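Local coordinates for chitinase (Paenibacillus sp. FPU-7, PDB 5GZT), which probably hydrolyses chitin and chitodextrins by random internal cleavage of their beta-1,4-linked N-acetylglucosamine chains, at residues S281-W286 against W623-D628; V317-D322 against N342-N347. One frame throughout, in Å; residues are numbered along the deposited sequence.

Contact 1 (S281-W286 against W623-D628); sequences SYIPAW and WEYSQD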
ATOM      1  N   SER B 281      -3.123  -1.289   2.570  1.00 26.16           N
ATOM      2  CA  SER B 281      -3.748  -1.332   3.897  1.00 26.26           C
ATOM      3  C   SER B 281      -5.044  -2.147   3.915  1.00 23.92           C
ATOM      4  O   SER B 281      -6.023  -1.736   3.323  1.00 25.68           O
ATOM      5  CB  SER B 281      -3.976   0.100   4.402  1.00 27.16           C
ATOM      6  OG  SER B 281      -4.768   0.134   5.606  1.00 24.82           O
ATOM      7  N   TYR B 282      -5.037  -3.317   4.540  1.00 23.56           N
ATOM      8  CA  TYR B 282      -6.247  -4.125   4.735  1.00 26.07           C
ATOM      9  C   TYR B 282      -7.042  -3.434   5.819  1.00 29.69           C
ATOM     10  O   TYR B 282      -6.460  -3.011   6.827  1.00 27.26           O
ATOM     11  CB  TYR B 282      -5.974  -5.563   5.189  1.00 27.92           C
ATOM     12  CG  TYR B 282      -5.765  -6.559   4.071  1.00 31.48           C
ATOM     13  CD1 TYR B 282      -4.507  -6.757   3.512  1.00 31.36           C
ATOM     14  CD2 TYR B 282      -6.798  -7.317   3.572  1.00 27.81           C
ATOM     15  CE1 TYR B 282      -4.301  -7.701   2.504  1.00 31.28           C
ATOM     16  CE2 TYR B 282      -6.582  -8.240   2.551  1.00 30.03           C
ATOM     17  CZ  TYR B 282      -5.332  -8.431   2.007  1.00 28.22           C
ATOM     18  OH  TYR B 282      -5.085  -9.373   1.018  1.00 25.52           O
ATOM     19  N   ILE B 283      -8.355  -3.311   5.605  1.00 29.94           N
ATOM     20  CA  ILE B 283      -9.282  -2.673   6.537  1.00 28.19           C
ATOM     21  C   ILE B 283     -10.413  -3.640   6.769  1.00 27.80           C
ATOM     22  O   ILE B 283     -11.023  -4.073   5.824  1.00 27.50           O
ATOM     23  CB  ILE B 283      -9.847  -1.378   5.946  1.00 32.84           C
ATOM     24  CG1 ILE B 283      -8.828  -0.250   6.113  1.00 38.91           C
ATOM     25  CG2 ILE B 283     -11.163  -0.982   6.636  1.00 33.70           C
ATOM     26  CD1 ILE B 283      -9.002   0.576   7.383  1.00 38.02           C
ATOM     27  N   PRO B 284     -10.731  -3.955   8.040  1.00 27.97           N
ATOM     28  CA  PRO B 284     -11.672  -4.990   8.325  1.00 24.59           C
ATOM     29  C   PRO B 284     -13.120  -4.496   8.173  1.00 24.51           C
ATOM     30  O   PRO B 284     -13.454  -3.386   8.587  1.00 28.87           O
ATOM     31  CB  PRO B 284     -11.432  -5.281   9.809  1.00 25.88           C
ATOM     32  CG  PRO B 284     -10.950  -4.015  10.353  1.00 28.82           C
ATOM     33  CD  PRO B 284     -10.120  -3.411   9.263  1.00 27.92           C
ATOM     34  N   ALA B 285     -13.951  -5.381   7.687  1.00 27.68           N
ATOM     35  CA  ALA B 285     -15.348  -5.072   7.409  1.00 28.76           C
ATOM     36  C   ALA B 285     -16.165  -4.978   8.668  1.00 30.34           C
ATOM     37  O   ALA B 285     -17.228  -4.371   8.659  1.00 31.26           O
ATOM     38  CB  ALA B 285     -15.938  -6.139   6.500  1.00 27.09           C
ATOM     39  N   TRP B 286     -15.643  -5.527   9.746  1.00 27.70           N
ATOM     40  CA  TRP B 286     -16.400  -5.736  10.983  1.00 29.22           C
ATOM     41  C   TRP B 286     -16.197  -4.604  11.950  1.00 28.03           C
ATOM     42  O   TRP B 286     -16.638  -4.694  13.060  1.00 28.53           O
ATOM     43  CB  TRP B 286     -16.035  -7.098  11.630  1.00 28.80           C
ATOM     44  CG  TRP B 286     -14.574  -7.479  11.642  1.00 31.76           C
ATOM     45  CD1 TRP B 286     -13.623  -7.103  12.556  1.00 32.30           C
ATOM     46  CD2 TRP B 286     -13.897  -8.328  10.706  1.00 31.12           C
ATOM     47  NE1 TRP B 286     -12.393  -7.679  12.243  1.00 27.27           N
ATOM     48  CE2 TRP B 286     -12.528  -8.379  11.088  1.00 32.20           C
ATOM     49  CE3 TRP B 286     -14.302  -9.000   9.549  1.00 30.94           C
ATOM     50  CZ2 TRP B 286     -11.585  -9.149  10.403  1.00 33.48           C
ATOM     51  CZ3 TRP B 286     -13.376  -9.713   8.840  1.00 35.14           C
ATOM     52  CH2 TRP B 286     -12.031  -9.800   9.266  1.00 37.41           C
ATOM     53  N   TRP B 623      -1.815  -6.432   7.421  1.00 19.14           N
ATOM     54  CA  TRP B 623      -3.031  -6.850   8.049  1.00 20.62           C
ATOM     55  C   TRP B 623      -2.927  -6.487   9.521  1.00 20.74           C
ATOM     56  O   TRP B 623      -1.999  -6.983  10.175  1.00 17.95           O
ATOM     57  CB  TRP B 623      -3.136  -8.372   8.012  1.00 20.00           C
ATOM     58  CG  TRP B 623      -4.366  -8.836   8.708  1.00 23.05           C
ATOM     59  CD1 TRP B 623      -4.499  -9.197  10.020  1.00 23.96           C
ATOM     60  CD2 TRP B 623      -5.643  -8.966   8.127  1.00 21.87           C
ATOM     61  NE1 TRP B 623      -5.784  -9.531  10.285  1.00 24.72           N
ATOM     62  CE2 TRP B 623      -6.526  -9.388   9.153  1.00 25.63           C
ATOM     63  CE3 TRP B 623      -6.142  -8.772   6.858  1.00 21.15           C
ATOM     64  CZ2 TRP B 623      -7.884  -9.586   8.934  1.00 26.33           C
ATOM     65  CZ3 TRP B 623      -7.534  -8.976   6.639  1.00 24.17           C
ATOM     66  CH2 TRP B 623      -8.360  -9.412   7.648  1.00 25.53           C
ATOM     67  N   GLU B 624      -3.796  -5.640  10.079  1.00 21.41           N
ATOM     68  CA  GLU B 624      -4.725  -4.788   9.365  1.00 20.01           C
ATOM     69  C   GLU B 624      -4.758  -3.427  10.083  1.00 20.85           C
ATOM     70  O   GLU B 624      -4.367  -3.308  11.258  1.00 16.11           O
ATOM     71  CB  GLU B 624      -6.133  -5.426   9.195  1.00 20.32           C
ATOM     72  CG  GLU B 624      -6.784  -6.134  10.401  1.00 21.67           C
ATOM     73  CD  GLU B 624      -7.547  -5.195  11.316  1.00 20.37           C
ATOM     74  OE1 GLU B 624      -8.235  -5.716  12.160  1.00 24.88           O
ATOM     75  OE2 GLU B 624      -7.418  -3.954  11.234  1.00 21.88           O
ATOM     76  N   TYR B 625      -5.150  -2.413   9.330  1.00 19.80           N
ATOM     77  CA  TYR B 625      -4.938  -0.991   9.708  1.00 21.75           C
ATOM     78  C   TYR B 625      -5.450  -0.657  11.095  1.00 20.75           C
ATOM     79  O   TYR B 625      -4.799   0.125  11.788  1.00 23.08           O
ATOM     80  CB  TYR B 625      -5.530  -0.065   8.664  1.00 19.26           C
ATOM     81  CG  TYR B 625      -5.303   1.423   8.880  1.00 21.10           C
ATOM     82  CD1 TYR B 625      -4.205   2.057   8.370  1.00 19.70           C
ATOM     83  CD2 TYR B 625      -6.230   2.203   9.612  1.00 20.91           C
ATOM     84  CE1 TYR B 625      -3.945   3.392   8.633  1.00 20.00           C
ATOM     85  CE2 TYR B 625      -6.026   3.567   9.781  1.00 20.93           C
ATOM     86  CZ  TYR B 625      -4.888   4.148   9.312  1.00 20.64           C
ATOM     87  OH  TYR B 625      -4.621   5.499   9.496  1.00 22.45           O
ATOM     88  N   SER B 626      -6.569  -1.259  11.500  1.00 21.54           N
ATOM     89  CA  SER B 626      -7.202  -0.871  12.787  1.00 22.88           C
ATOM     90  C   SER B 626      -6.470  -1.336  14.045  1.00 22.08           C
ATOM     91  O   SER B 626      -6.828  -0.951  15.177  1.00 21.31           O
ATOM     92  CB  SER B 626      -8.659  -1.364  12.835  1.00 22.93           C
ATOM     93  OG  SER B 626      -8.819  -2.775  13.099  1.00 26.18           O
ATOM     94  N   GLN B 627      -5.468  -2.213  13.885  1.00 22.80           N
ATOM     95  CA  GLN B 627      -4.708  -2.749  15.030  1.00 20.14           C
ATOM     96  C   GLN B 627      -3.546  -1.896  15.449  1.00 19.74           C
ATOM     97  O   GLN B 627      -2.892  -2.205  16.437  1.00 18.87           O
ATOM     98  CB  GLN B 627      -4.199  -4.143  14.621  1.00 20.96           C
ATOM     99  CG  GLN B 627      -5.277  -5.160  14.344  1.00 19.62           C
ATOM    100  CD  GLN B 627      -4.746  -6.437  13.675  1.00 20.89           C
ATOM    101  OE1 GLN B 627      -3.725  -6.461  12.925  1.00 22.83           O
ATOM    102  NE2 GLN B 627      -5.432  -7.488  13.907  1.00 19.28           N
ATOM    103  N   ASP B 628      -3.303  -0.809  14.726  1.00 19.80           N
ATOM    104  CA  ASP B 628      -2.159   0.063  14.977  1.00 21.42           C
ATOM    105  C   ASP B 628      -2.345   0.892  16.291  1.00 19.43           C
ATOM    106  O   ASP B 628      -3.380   0.894  16.903  1.00 19.92           O
ATOM    107  CB  ASP B 628      -2.032   0.971  13.784  1.00 19.85           C
ATOM    108  CG  ASP B 628      -0.695   1.521  13.558  1.00 23.31           C
ATOM    109  OD1 ASP B 628       0.234   1.451  14.430  1.00 20.91           O
ATOM    110  OD2 ASP B 628      -0.593   2.069  12.436  1.00 23.24           O
TER
HETATM  111  O   HOH W   1     -10.391  -6.373  14.005  1.00 43.50           O
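With CG of Trp623 anti to its backbone N (chi1 178°) and CG of Tyr282 anti to its own carbonyl carbon (chi1 -88°), the two side chains cross at about a right angle where strands 264-284 and 619-623 end side by side in a family 18 TIM barrel. Tyr282 brings CD2 to within 3.6 Å of Trp623 CZ3, close to the plane of the indole at its edge; the ring planes stand 56° apart, an oblique pairing. Tyr282 OH is hydrogen-bonded to Asp407, in the DxDxE motif of the family. The peptide between Trp623 and Glu624 is cis, as at the tryptophan that floors the sugar site in family 18 chitinases, a role Trp623 probably shares. Past this bend, Tyr625 N donates to Tyr282 O over 2.9 Å, practically straight and nearly along the C=O axis, tying the strand to the 3-10 turn 625-627. Glu624, bent at chi2, lays CG over one face of the Trp623 indole and sets its carboxylate across the Pro284 ring, with OE2 3.4 Å from Pro284 CD. OE2 is gripped twice by Ser626, through OG at 2.6 Å on the syn lone pair and through the backbone N, while OE1 takes a hydrogen from a water that accepts from Trp286 NE1. An alanine in place of Glu624 would probably leave Ser626 OG and N without this acceptor, break the water link to Trp286 and uncover part of the indole face. Farther out, CZ2 of Trp286 and CZ2 of Trp623 meet at 4.0 Å. Ile283 CD1 packs against Tyr625 CB at 3.8 Å. Ser281 OG lies 3.2 Å from that same Tyr625 CB, a buried hydroxyl with no polar partner in the model.

Contact 2 (V317-D322 against N342-N347); sequences VTIKED and NPDESN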
ATOM      1  N   VAL B 317     -20.917 -11.536  -2.135  1.00 37.79           N
ATOM      2  CA  VAL B 317     -21.835 -10.845  -1.221  1.00 36.94           C
ATOM      3  C   VAL B 317     -21.096 -10.139  -0.101  1.00 37.30           C
ATOM      4  O   VAL B 317     -19.958 -10.482   0.196  1.00 34.63           O
ATOM      5  CB  VAL B 317     -22.764 -11.855  -0.555  1.00 40.64           C
ATOM      6  CG1 VAL B 317     -23.757 -12.463  -1.587  1.00 41.90           C
ATOM      7  CG2 VAL B 317     -21.989 -12.969   0.147  1.00 35.77           C
ATOM      8  N   THR B 318     -21.721  -9.179   0.535  1.00 34.08           N
ATOM      9  CA  THR B 318     -21.122  -8.605   1.717  1.00 36.01           C
ATOM     10  C   THR B 318     -20.979  -9.688   2.830  1.00 36.89           C
ATOM     11  O   THR B 318     -21.644 -10.753   2.804  1.00 31.76           O
ATOM     12  CB  THR B 318     -21.914  -7.398   2.230  1.00 37.08           C
ATOM     13  OG1 THR B 318     -23.250  -7.789   2.462  1.00 42.16           O
ATOM     14  CG2 THR B 318     -21.900  -6.280   1.295  1.00 36.10           C
ATOM     15  N   ILE B 319     -20.049  -9.473   3.779  1.00 33.13           N
ATOM     16  CA  ILE B 319     -19.761 -10.493   4.822  1.00 30.93           C
ATOM     17  C   ILE B 319     -20.981 -10.783   5.730  1.00 30.73           C
ATOM     18  O   ILE B 319     -21.175 -11.902   6.212  1.00 31.55           O
ATOM     19  CB  ILE B 319     -18.513 -10.107   5.657  1.00 28.20           C
ATOM     20  CG1 ILE B 319     -17.935 -11.290   6.386  1.00 31.79           C
ATOM     21  CG2 ILE B 319     -18.797  -8.931   6.576  1.00 30.83           C
ATOM     22  CD1 ILE B 319     -16.569 -10.972   7.067  1.00 32.05           C
ATOM     23  N   LYS B 320     -21.822  -9.791   5.932  1.00 30.84           N
ATOM     24  CA  LYS B 320     -23.103 -10.040   6.658  1.00 37.52           C
ATOM     25  C   LYS B 320     -23.979 -11.118   6.064  1.00 38.72           C
ATOM     26  O   LYS B 320     -24.788 -11.711   6.773  1.00 37.91           O
ATOM     27  CB  LYS B 320     -23.934  -8.750   6.813  1.00 35.88           C
ATOM     28  CG  LYS B 320     -24.575  -8.273   5.519  1.00 39.93           C
ATOM     29  CD  LYS B 320     -25.024  -6.816   5.586  1.00 39.51           C
ATOM     30  CE  LYS B 320     -26.142  -6.655   6.607  1.00 41.79           C
ATOM     31  NZ  LYS B 320     -26.324  -5.276   7.189  1.00 45.99           N
ATOM     32  N   GLU B 321     -23.767 -11.428   4.791  1.00 40.94           N
ATOM     33  CA  GLU B 321     -24.498 -12.492   4.108  1.00 38.38           C
ATOM     34  C   GLU B 321     -23.832 -13.819   4.134  1.00 38.05           C
ATOM     35  O   GLU B 321     -24.279 -14.726   3.450  1.00 37.67           O
ATOM     36  CB  GLU B 321     -24.731 -12.054   2.681  1.00 36.52           C
ATOM     37  CG  GLU B 321     -25.546 -10.754   2.635  1.00 44.96           C
ATOM     38  CD  GLU B 321     -26.032 -10.376   1.242  1.00 57.75           C
ATOM     39  OE1 GLU B 321     -26.369 -11.298   0.439  1.00 66.44           O
ATOM     40  OE2 GLU B 321     -26.070  -9.154   0.956  1.00 66.69           O
ATOM     41  N   ASP B 322     -22.761 -13.960   4.902  1.00 38.31           N
ATOM     42  CA  ASP B 322     -21.976 -15.215   4.944  1.00 41.53           C
ATOM     43  C   ASP B 322     -22.256 -15.886   6.257  1.00 45.81           C
ATOM     44  O   ASP B 322     -21.735 -15.442   7.290  1.00 38.22           O
ATOM     45  CB  ASP B 322     -20.440 -14.955   4.827  1.00 38.72           C
ATOM     46  CG  ASP B 322     -19.623 -16.235   4.862  1.00 41.52           C
ATOM     47  OD1 ASP B 322     -20.224 -17.328   4.851  1.00 43.70           O
ATOM     48  OD2 ASP B 322     -18.367 -16.176   4.865  1.00 47.07           O
ATOM     49  N   ASN B 342     -23.905  -6.378  10.236  1.00 37.89           N
ATOM     50  CA  ASN B 342     -22.634  -5.693   9.895  1.00 32.61           C
ATOM     51  C   ASN B 342     -22.859  -4.587   8.840  1.00 32.32           C
ATOM     52  O   ASN B 342     -23.378  -4.855   7.803  1.00 34.73           O
ATOM     53  CB  ASN B 342     -21.624  -6.718   9.381  1.00 33.91           C
ATOM     54  CG  ASN B 342     -20.233  -6.148   9.376  1.00 35.63           C
ATOM     55  OD1 ASN B 342     -19.700  -5.851  10.450  1.00 26.08           O
ATOM     56  ND2 ASN B 342     -19.731  -5.807   8.176  1.00 32.20           N
ATOM     57  N   PRO B 343     -22.464  -3.347   9.107  1.00 31.10           N
ATOM     58  CA  PRO B 343     -22.755  -2.237   8.240  1.00 30.63           C
ATOM     59  C   PRO B 343     -21.869  -2.035   6.996  1.00 29.41           C
ATOM     60  O   PRO B 343     -21.259  -0.988   6.832  1.00 28.14           O
ATOM     61  CB  PRO B 343     -22.589  -1.060   9.179  1.00 31.49           C
ATOM     62  CG  PRO B 343     -21.460  -1.496  10.020  1.00 32.78           C
ATOM     63  CD  PRO B 343     -21.742  -2.901  10.307  1.00 30.69           C
ATOM     64  N   ASP B 344     -21.928  -2.996   6.092  1.00 28.14           N
ATOM     65  CA  ASP B 344     -21.041  -3.048   4.963  1.00 32.80           C
ATOM     66  C   ASP B 344     -21.210  -1.869   4.015  1.00 37.70           C
ATOM     67  O   ASP B 344     -20.185  -1.255   3.538  1.00 35.62           O
ATOM     68  CB  ASP B 344     -21.129  -4.394   4.255  1.00 28.80           C
ATOM     69  CG  ASP B 344     -20.457  -5.497   5.028  1.00 34.77           C
ATOM     70  OD1 ASP B 344     -19.161  -5.556   5.063  1.00 31.71           O
ATOM     71  OD2 ASP B 344     -21.229  -6.288   5.646  1.00 36.19           O
ATOM     72  N   GLU B 345     -22.469  -1.476   3.802  1.00 39.02           N
ATOM     73  CA  GLU B 345     -22.744  -0.432   2.835  1.00 38.35           C
ATOM     74  C   GLU B 345     -22.334   0.885   3.404  1.00 34.83           C
ATOM     75  O   GLU B 345     -21.714   1.700   2.709  1.00 37.92           O
ATOM     76  CB  GLU B 345     -24.225  -0.444   2.391  1.00 44.62           C
ATOM     77  CG  GLU B 345     -24.615  -1.772   1.731  1.00 49.94           C
ATOM     78  CD  GLU B 345     -25.799  -1.701   0.752  1.00 62.74           C
ATOM     79  OE1 GLU B 345     -26.702  -0.837   0.936  1.00 70.69           O
ATOM     80  OE2 GLU B 345     -25.835  -2.553  -0.184  1.00 65.31           O
ATOM     81  N   SER B 346     -22.668   1.131   4.653  1.00 29.99           N
ATOM     82  CA  SER B 346     -22.123   2.306   5.324  1.00 33.60           C
ATOM     83  C   SER B 346     -20.540   2.339   5.276  1.00 33.44           C
ATOM     84  O   SER B 346     -19.902   3.377   5.018  1.00 31.35           O
ATOM     85  CB  SER B 346     -22.560   2.266   6.791  1.00 35.08           C
ATOM     86  OG  SER B 346     -22.182   3.463   7.416  1.00 36.36           O
ATOM     87  N   ASN B 347     -19.938   1.191   5.565  1.00 31.29           N
ATOM     88  CA  ASN B 347     -18.458   1.091   5.644  1.00 27.95           C
ATOM     89  C   ASN B 347     -17.843   1.515   4.327  1.00 31.04           C
ATOM     90  O   ASN B 347     -17.044   2.529   4.254  1.00 32.05           O
ATOM     91  CB  ASN B 347     -18.090  -0.329   5.971  1.00 24.91           C
ATOM     92  CG  ASN B 347     -18.109  -0.617   7.456  1.00 20.23           C
ATOM     93  OD1 ASN B 347     -18.245   0.243   8.267  1.00 24.86           O
ATOM     94  ND2 ASN B 347     -17.923  -1.841   7.796  1.00 22.59           N
TER
HETATM   95  O   HOH W   2     -18.296  -7.335   3.345  1.00 31.00           O
HETATM   96  O   HOH W   3     -24.962  -2.951   5.011  1.00 48.04           O
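Thr318 and Asp344 pass alongside each other, pointing opposite ways, with Thr318 CG2 3.6 Å from Asp344 CB. Ile319 instead crosses Asp344 at about a right angle: its CG2 branch, held between the backbone N and the carbonyl carbon, lies 3.7 Å from Asp344 OD2 and touches Asn342 ND2 as well. The carboxylate is thus bordered by carbon on this side, but its oxygens have polar partners. Asn342 ND2 donates to OD2 over 3.0 Å; the acceptor is in the amide plane, whereas the donor stands above the carboxylate plane. OD1 is hydrogen-bonded to Tyr306 OH and to a water, 2.6 Å away, that accepts from Ile319 N, and Asn342 ND2 has a further acceptor in Ala285 O.

The Lys320 side chain passes that of Asp344 heading the other way and is bent at chi3 (-65°), which keeps CE beside Asn342 O, and NZ beyond it donates to that oxygen over 3.0 Å. Its charge lies 5.4 Å from Asp344 OD2, so any attraction between NZ and that oxygen would act without direct contact. NZ approaches the carbonyl from 50° out of its plane, and Asp344 N reaches the same oxygen from the opposite face. That backbone bond closes an inverse gamma turn centred on Pro343, the N-cap residue of helix 344-352, and the 3-10 turn 319-321 following the hairpin of strands 303-312 and 315-318 packs against this turn-to-helix start.

Contact 2 is nested along the chain within the loop that contact 1 closes: 281-286 comes first, then 317-322 and 342-347, and 623-628 last. All four segments belong to one family 18 region. Contact 1 joins the first and last strands of its barrel, 264-284 and 619-623, whereas contact 2 lies beyond the neighbouring strand 303-312, whose hairpin partner is 315-318, against helix 344-352. Their centres are about 15 Å apart, yet they touch: Ala285 CB lies 3.6 Å from Asp344 OD1, and Trp286 CA packs on Asn342 OD1 at 3.3 Å. The chain leaving the first strand thus meets both the loop after the last strand and the start of helix 344-352.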